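Local atomic coordinates of YokD protein (Bacillus subtilis, PDB entry 2NYG), a protein that binds coenzyme A as a homodimeric member of the antibiotic N-acetyltransferase family and may contribute to antibiotic resistance, probably by N-acetyl transfer. Residues P69-W81 / M98-M112. Sequence-based numbering, arbitrary orientation.
With COA (coenzyme A), chain G.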
loop_
_atom_site.group_PDB
_atom_site.type_symbol
_atom_site.label_atom_id
_atom_site.label_comp_id
_atom_site.label_asym_id
_atom_site.label_seq_id
_atom_site.Cartn_x
_atom_site.Cartn_y
_atom_site.Cartn_z
ATOM N N PRO A 69 -13.723 -2.830 -1.829
ATOM C CA PRO A 69 -14.027 -1.447 -1.490
ATOM C C PRO A 69 -12.685 -0.798 -1.210
ATOM O O PRO A 69 -11.837 -1.394 -0.559
ATOM C CB PRO A 69 -14.900 -1.595 -0.253
ATOM C CG PRO A 69 -14.287 -2.750 0.425
ATOM C CD PRO A 69 -14.038 -3.725 -0.702
ATOM N N SER A 70 -12.471 0.409 -1.716
ATOM C CA SER A 70 -11.195 1.086 -1.502
ATOM C C SER A 70 -11.390 2.519 -1.056
ATOM O O SER A 70 -10.794 3.442 -1.607
ATOM C CB SER A 70 -10.371 1.054 -2.783
ATOM O OG SER A 70 -11.123 1.554 -3.873
ATOM N N GLN A 71 -12.224 2.681 -0.036
ATOM C CA GLN A 71 -12.573 3.970 0.555
ATOM C C GLN A 71 -11.414 4.801 1.099
ATOM O O GLN A 71 -10.446 4.277 1.633
ATOM C CB GLN A 71 -13.589 3.748 1.674
ATOM C CG GLN A 71 -14.880 3.102 1.208
ATOM C CD GLN A 71 -15.719 2.637 2.370
ATOM O OE1 GLN A 71 -15.533 3.105 3.491
ATOM N NE2 GLN A 71 -16.649 1.722 2.116
ATOM N N SER A 72 -11.550 6.112 0.961
ATOM C CA SER A 72 -10.566 7.076 1.421
ATOM C C SER A 72 -11.347 8.170 2.158
ATOM O O SER A 72 -11.296 9.364 1.817
ATOM C CB SER A 72 -9.809 7.653 0.223
ATOM O OG SER A 72 -10.706 8.097 -0.783
ATOM N N VAL A 73 -12.077 7.714 3.172
ATOM C CA VAL A 73 -12.927 8.531 4.021
ATOM C C VAL A 73 -12.262 9.767 4.626
ATOM O O VAL A 73 -12.949 10.719 4.975
ATOM C CB VAL A 73 -13.504 7.651 5.146
ATOM C CG1 VAL A 73 -14.442 8.448 6.021
ATOM C CG2 VAL A 73 -14.244 6.483 4.541
ATOM N N GLU A 74 -10.934 9.756 4.738
ATOM C CA GLU A 74 -10.179 10.876 5.310
ATOM C C GLU A 74 -10.241 12.169 4.498
ATOM O O GLU A 74 -9.917 13.245 5.002
ATOM C CB GLU A 74 -8.711 10.487 5.496
ATOM C CG GLU A 74 -8.487 9.404 6.528
ATOM C CD GLU A 74 -8.383 8.035 5.917
ATOM O OE1 GLU A 74 -8.813 7.855 4.760
ATOM O OE2 GLU A 74 -7.870 7.135 6.607
ATOM N N LEU A 75 -10.646 12.061 3.237
ATOM C CA LEU A 75 -10.752 13.223 2.363
ATOM C C LEU A 75 -12.118 13.889 2.520
ATOM O O LEU A 75 -12.808 14.190 1.545
ATOM C CB LEU A 75 -10.529 12.809 0.904
ATOM C CG LEU A 75 -9.095 12.880 0.362
ATOM C CD1 LEU A 75 -8.210 11.868 1.048
ATOM C CD2 LEU A 75 -9.117 12.638 -1.129
ATOM N N SER A 76 -12.488 14.131 3.770
ATOM C CA SER A 76 -13.772 14.734 4.101
ATOM C C SER A 76 -13.617 16.029 4.885
ATOM O O SER A 76 -12.509 16.417 5.256
ATOM C CB SER A 76 -14.596 13.731 4.911
ATOM O OG SER A 76 -13.806 13.144 5.933
ATOM N N ASP A 77 -14.740 16.693 5.131
ATOM C CA ASP A 77 -14.745 17.934 5.889
ATOM C C ASP A 77 -14.279 17.632 7.312
ATOM O O ASP A 77 -14.897 16.843 8.021
ATOM C CB ASP A 77 -16.146 18.520 5.910
ATOM C CG ASP A 77 -16.157 19.951 6.368
ATOM O OD1 ASP A 77 -15.710 20.199 7.512
ATOM O OD2 ASP A 77 -16.607 20.818 5.582
ATOM N N PRO A 78 -13.189 18.279 7.754
ATOM C CA PRO A 78 -12.610 18.084 9.089
ATOM C C PRO A 78 -13.581 18.162 10.270
ATOM O O PRO A 78 -13.326 17.570 11.319
ATOM C CB PRO A 78 -11.520 19.149 9.146
ATOM C CG PRO A 78 -12.106 20.248 8.332
ATOM C CD PRO A 78 -12.654 19.505 7.137
ATOM N N LYS A 79 -14.683 18.890 10.101
ATOM C CA LYS A 79 -15.682 19.017 11.161
ATOM C C LYS A 79 -16.175 17.633 11.583
ATOM O O LYS A 79 -16.066 17.252 12.752
ATOM C CB LYS A 79 -16.857 19.856 10.681
ATOM N N GLU A 80 -16.708 16.887 10.615
ATOM C CA GLU A 80 -17.239 15.549 10.840
ATOM C C GLU A 80 -16.227 14.608 11.465
ATOM O O GLU A 80 -16.586 13.536 11.942
ATOM C CB GLU A 80 -17.731 14.968 9.524
ATOM N N TRP A 81 -14.962 15.010 11.462
ATOM C CA TRP A 81 -13.895 14.186 12.017
ATOM C C TRP A 81 -14.046 13.991 13.514
ATOM O O TRP A 81 -14.649 14.820 14.190
ATOM C CB TRP A 81 -12.538 14.819 11.724
ATOM C CG TRP A 81 -12.116 14.740 10.291
ATOM C CD1 TRP A 81 -12.820 14.200 9.256
ATOM C CD2 TRP A 81 -10.881 15.207 9.736
ATOM N NE1 TRP A 81 -12.102 14.301 8.088
ATOM C CE2 TRP A 81 -10.908 14.916 8.353
ATOM C CE3 TRP A 81 -9.753 15.843 10.274
ATOM C CZ2 TRP A 81 -9.848 15.240 7.496
ATOM C CZ3 TRP A 81 -8.698 16.163 9.423
ATOM C CH2 TRP A 81 -8.755 15.861 8.048
ATOM N N MET A 98 -5.949 20.498 1.433
ATOM C CA MET A 98 -6.061 19.045 1.356
ATOM C C MET A 98 -5.843 18.534 -0.069
ATOM O O MET A 98 -6.577 18.896 -0.991
ATOM C CB MET A 98 -7.427 18.599 1.868
ATOM C CG MET A 98 -7.583 17.109 1.976
ATOM S SD MET A 98 -9.178 16.692 2.669
ATOM C CE MET A 98 -8.939 17.120 4.365
ATOM N N PRO A 99 -4.815 17.688 -0.271
ATOM C CA PRO A 99 -4.571 17.169 -1.620
ATOM C C PRO A 99 -5.841 16.555 -2.173
ATOM O O PRO A 99 -6.514 15.788 -1.487
ATOM C CB PRO A 99 -3.490 16.118 -1.398
ATOM C CG PRO A 99 -2.695 16.705 -0.276
ATOM C CD PRO A 99 -3.780 17.215 0.667
ATOM N N ALA A 100 -6.174 16.914 -3.405
ATOM C CA ALA A 100 -7.351 16.377 -4.044
ATOM C C ALA A 100 -7.228 14.861 -4.222
ATOM O O ALA A 100 -6.129 14.302 -4.247
ATOM C CB ALA A 100 -7.549 17.039 -5.377
ATOM N N TYR A 101 -8.374 14.205 -4.348
ATOM C CA TYR A 101 -8.432 12.766 -4.535
ATOM C C TYR A 101 -7.996 12.363 -5.934
ATOM O O TYR A 101 -8.413 12.959 -6.913
ATOM C CB TYR A 101 -9.859 12.268 -4.315
ATOM C CG TYR A 101 -10.072 10.840 -4.758
ATOM C CD1 TYR A 101 -9.577 9.786 -3.998
ATOM C CD2 TYR A 101 -10.727 10.549 -5.962
ATOM C CE1 TYR A 101 -9.719 8.471 -4.411
ATOM C CE2 TYR A 101 -10.878 9.237 -6.397
ATOM C CZ TYR A 101 -10.367 8.192 -5.612
ATOM O OH TYR A 101 -10.467 6.881 -6.017
ATOM N N ASN A 102 -7.174 11.331 -6.026
ATOM C CA ASN A 102 -6.723 10.851 -7.321
ATOM C C ASN A 102 -6.781 9.324 -7.298
ATOM O O ASN A 102 -6.151 8.698 -6.457
ATOM C CB ASN A 102 -5.295 11.344 -7.580
ATOM C CG ASN A 102 -4.838 11.090 -8.995
ATOM O OD1 ASN A 102 -4.683 9.947 -9.415
ATOM N ND2 ASN A 102 -4.626 12.159 -9.745
ATOM N N SER A 103 -7.547 8.728 -8.203
ATOM C CA SER A 103 -7.671 7.272 -8.260
ATOM C C SER A 103 -6.324 6.557 -8.307
ATOM O O SER A 103 -6.216 5.398 -7.919
ATOM C CB SER A 103 -8.447 6.848 -9.505
ATOM O OG SER A 103 -9.625 7.601 -9.660
ATOM N N ASN A 104 -5.293 7.239 -8.779
ATOM C CA ASN A 104 -4.002 6.588 -8.900
ATOM C C ASN A 104 -3.100 6.579 -7.678
ATOM O O ASN A 104 -2.119 5.831 -7.638
ATOM C CB ASN A 104 -3.282 7.154 -10.122
ATOM C CG ASN A 104 -4.088 6.957 -11.395
ATOM O OD1 ASN A 104 -4.583 7.911 -11.988
ATOM N ND2 ASN A 104 -4.245 5.703 -11.806
ATOM N N TYR A 105 -3.428 7.379 -6.668
ATOM C CA TYR A 105 -2.588 7.388 -5.486
ATOM C C TYR A 105 -3.191 7.627 -4.118
ATOM O O TYR A 105 -2.537 7.346 -3.127
ATOM C CB TYR A 105 -1.409 8.348 -5.690
ATOM C CG TYR A 105 -1.763 9.765 -6.096
ATOM C CD1 TYR A 105 -2.242 10.691 -5.167
ATOM C CD2 TYR A 105 -1.559 10.196 -7.404
ATOM C CE1 TYR A 105 -2.499 12.021 -5.541
ATOM C CE2 TYR A 105 -1.816 11.510 -7.785
ATOM C CZ TYR A 105 -2.281 12.421 -6.856
ATOM O OH TYR A 105 -2.513 13.723 -7.256
ATOM N N THR A 106 -4.418 8.119 -4.026
ATOM C CA THR A 106 -4.990 8.364 -2.700
ATOM C C THR A 106 -5.113 7.095 -1.851
ATOM O O THR A 106 -5.993 6.262 -2.067
ATOM C CB THR A 106 -6.364 9.039 -2.800
ATOM O OG1 THR A 106 -6.243 10.259 -3.546
ATOM C CG2 THR A 106 -6.898 9.345 -1.408
ATOM N N PRO A 107 -4.238 6.947 -0.849
ATOM C CA PRO A 107 -4.257 5.770 0.026
ATOM C C PRO A 107 -5.620 5.434 0.652
ATOM O O PRO A 107 -6.346 6.315 1.111
ATOM C CB PRO A 107 -3.191 6.105 1.068
ATOM C CG PRO A 107 -3.227 7.597 1.124
ATOM C CD PRO A 107 -3.348 7.992 -0.315
ATOM N N THR A 108 -5.962 4.150 0.662
ATOM C CA THR A 108 -7.225 3.704 1.247
ATOM C C THR A 108 -7.176 3.881 2.752
ATOM O O THR A 108 -6.103 3.901 3.355
ATOM C CB THR A 108 -7.505 2.205 1.006
ATOM O OG1 THR A 108 -6.467 1.428 1.604
ATOM C CG2 THR A 108 -7.573 1.890 -0.461
ATOM N N THR A 109 -8.355 3.993 3.354
ATOM C CA THR A 109 -8.491 4.144 4.796
ATOM C C THR A 109 -7.981 2.866 5.451
ATOM O O THR A 109 -8.303 1.766 5.018
ATOM C CB THR A 109 -9.967 4.391 5.167
ATOM O OG1 THR A 109 -10.442 5.530 4.441
ATOM C CG2 THR A 109 -10.124 4.647 6.658
ATOM N N ARG A 110 -7.186 3.027 6.501
ATOM C CA ARG A 110 -6.585 1.906 7.217
ATOM C C ARG A 110 -7.513 0.716 7.493
ATOM O O ARG A 110 -7.097 -0.443 7.412
ATOM C CB ARG A 110 -5.987 2.406 8.534
ATOM C CG ARG A 110 -5.391 3.809 8.473
ATOM C CD ARG A 110 -4.587 4.058 7.201
ATOM N NE ARG A 110 -3.453 3.150 7.028
ATOM C CZ ARG A 110 -2.276 3.280 7.634
ATOM N NH1 ARG A 110 -2.061 4.288 8.471
ATOM N NH2 ARG A 110 -1.304 2.412 7.377
ATOM N N GLY A 111 -8.763 1.003 7.827
ATOM C CA GLY A 111 -9.710 -0.057 8.116
ATOM C C GLY A 111 -10.024 -0.992 6.961
ATOM O O GLY A 111 -10.539 -2.080 7.192
ATOM N N MET A 112 -9.722 -0.580 5.729
ATOM C CA MET A 112 -9.988 -1.405 4.543
ATOM C C MET A 112 -9.087 -2.638 4.444
ATOM O O MET A 112 -9.407 -3.599 3.748
ATOM C CB MET A 112 -9.830 -0.574 3.270
ATOM C CG MET A 112 -10.757 0.606 3.193
ATOM S SD MET A 112 -12.476 0.106 3.197
ATOM C CE MET A 112 -12.948 0.620 1.658
HETATM N N1A COA G . 0.193 -13.468 7.191
HETATM C C2A COA G . -0.767 -13.059 8.125
HETATM N N3A COA G . -0.716 -11.770 8.616
HETATM C C4A COA G . 0.266 -10.897 8.199
HETATM C C5A COA G . 1.246 -11.263 7.258
HETATM C C6A COA G . 1.210 -12.574 6.754
HETATM N N6A COA G . 2.108 -12.982 5.868
HETATM N N7A COA G . 2.066 -10.191 7.049
HETATM C C8A COA G . 1.617 -9.168 7.834
HETATM N N9A COA G . 0.489 -9.619 8.552
HETATM C C1B COA G . -0.357 -8.913 9.543
HETATM C C2B COA G . 0.226 -7.629 10.201
HETATM O O2B COA G . 1.280 -7.873 11.157
HETATM C C3B COA G . -1.007 -7.008 10.832
HETATM O O3B COA G . -1.097 -7.659 12.136
HETATM P P3B COA G . -1.284 -6.889 13.565
HETATM O O7A COA G . -1.404 -5.361 13.339
HETATM O O8A COA G . -0.053 -7.091 14.417
HETATM O O9A COA G . -2.495 -7.460 14.257
HETATM C C4B COA G . -2.167 -7.393 9.874
HETATM O O4B COA G . -1.681 -8.531 9.127
HETATM C C5B COA G . -2.578 -6.268 8.865
HETATM O O5B COA G . -3.667 -6.817 8.064
HETATM P P1A COA G . -4.982 -5.963 7.820
HETATM O O1A COA G . -5.974 -6.729 7.006
HETATM O O2A COA G . -4.630 -4.629 7.148
HETATM O O3A COA G . -5.449 -5.677 9.270
HETATM P P2A COA G . -6.201 -6.699 10.252
HETATM O O4A COA G . -5.362 -6.867 11.467
HETATM O O5A COA G . -6.477 -8.063 9.624
HETATM O O6A COA G . -7.574 -5.849 10.464
HETATM C CBP COA G . -9.596 -5.120 9.119
HETATM C CCP COA G . -8.805 -6.247 9.847
HETATM C CDP COA G . -9.232 -3.731 9.700
HETATM C CEP COA G . -9.246 -5.237 7.618
HETATM C CAP COA G . -11.115 -5.289 9.461
HETATM O OAP COA G . -11.226 -6.396 10.384
HETATM C C9P COA G . -12.044 -5.565 8.253
HETATM O O9P COA G . -12.724 -6.744 8.300
HETATM N N8P COA G . -12.214 -4.764 7.169
HETATM C C7P COA G . -12.980 -5.207 5.982
HETATM C C6P COA G . -12.381 -4.911 4.599
#
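L75 and Y101 meet where two long loops of the antibiotic N-acetyltransferase fold run side by side, one leaving strand 65-69, the other leading into helix 114-119. The packed part centres on the type I beta turn from S72 to L75. L75 sends CD2 to the edge of the Y101 ring, near its plane, 3.3 Å from Y101 CB, while its CD1 meets T106 CG2 tip to tip at 3.8 Å. The S72 hydroxyl approaches the same tyrosine obliquely but is hydrogen-bonded to P131 O. Beside S72, T109 N donates a nearly straight bond (166°) to Q71 O, in the carbonyl plane. Farther along, M98, its chain extended to SD and bent at the last torsion (chi3 -74°), brings CE within 3.8 Å of W81 CZ2.

The looser, solvent-exposed side lies around E74 and R110, whose charged groups do not touch. Between it and the packed part, T109 OG1, placed beside its own backbone N, accepts a weak bond from V73 N and lies 2.9 Å from E74 OE1. The 3-10 turn 110-112 that follows carries the contact to the cofactor, where G111 O accepts a hydrogen bond from coenzyme A N8P at 3.2 Å.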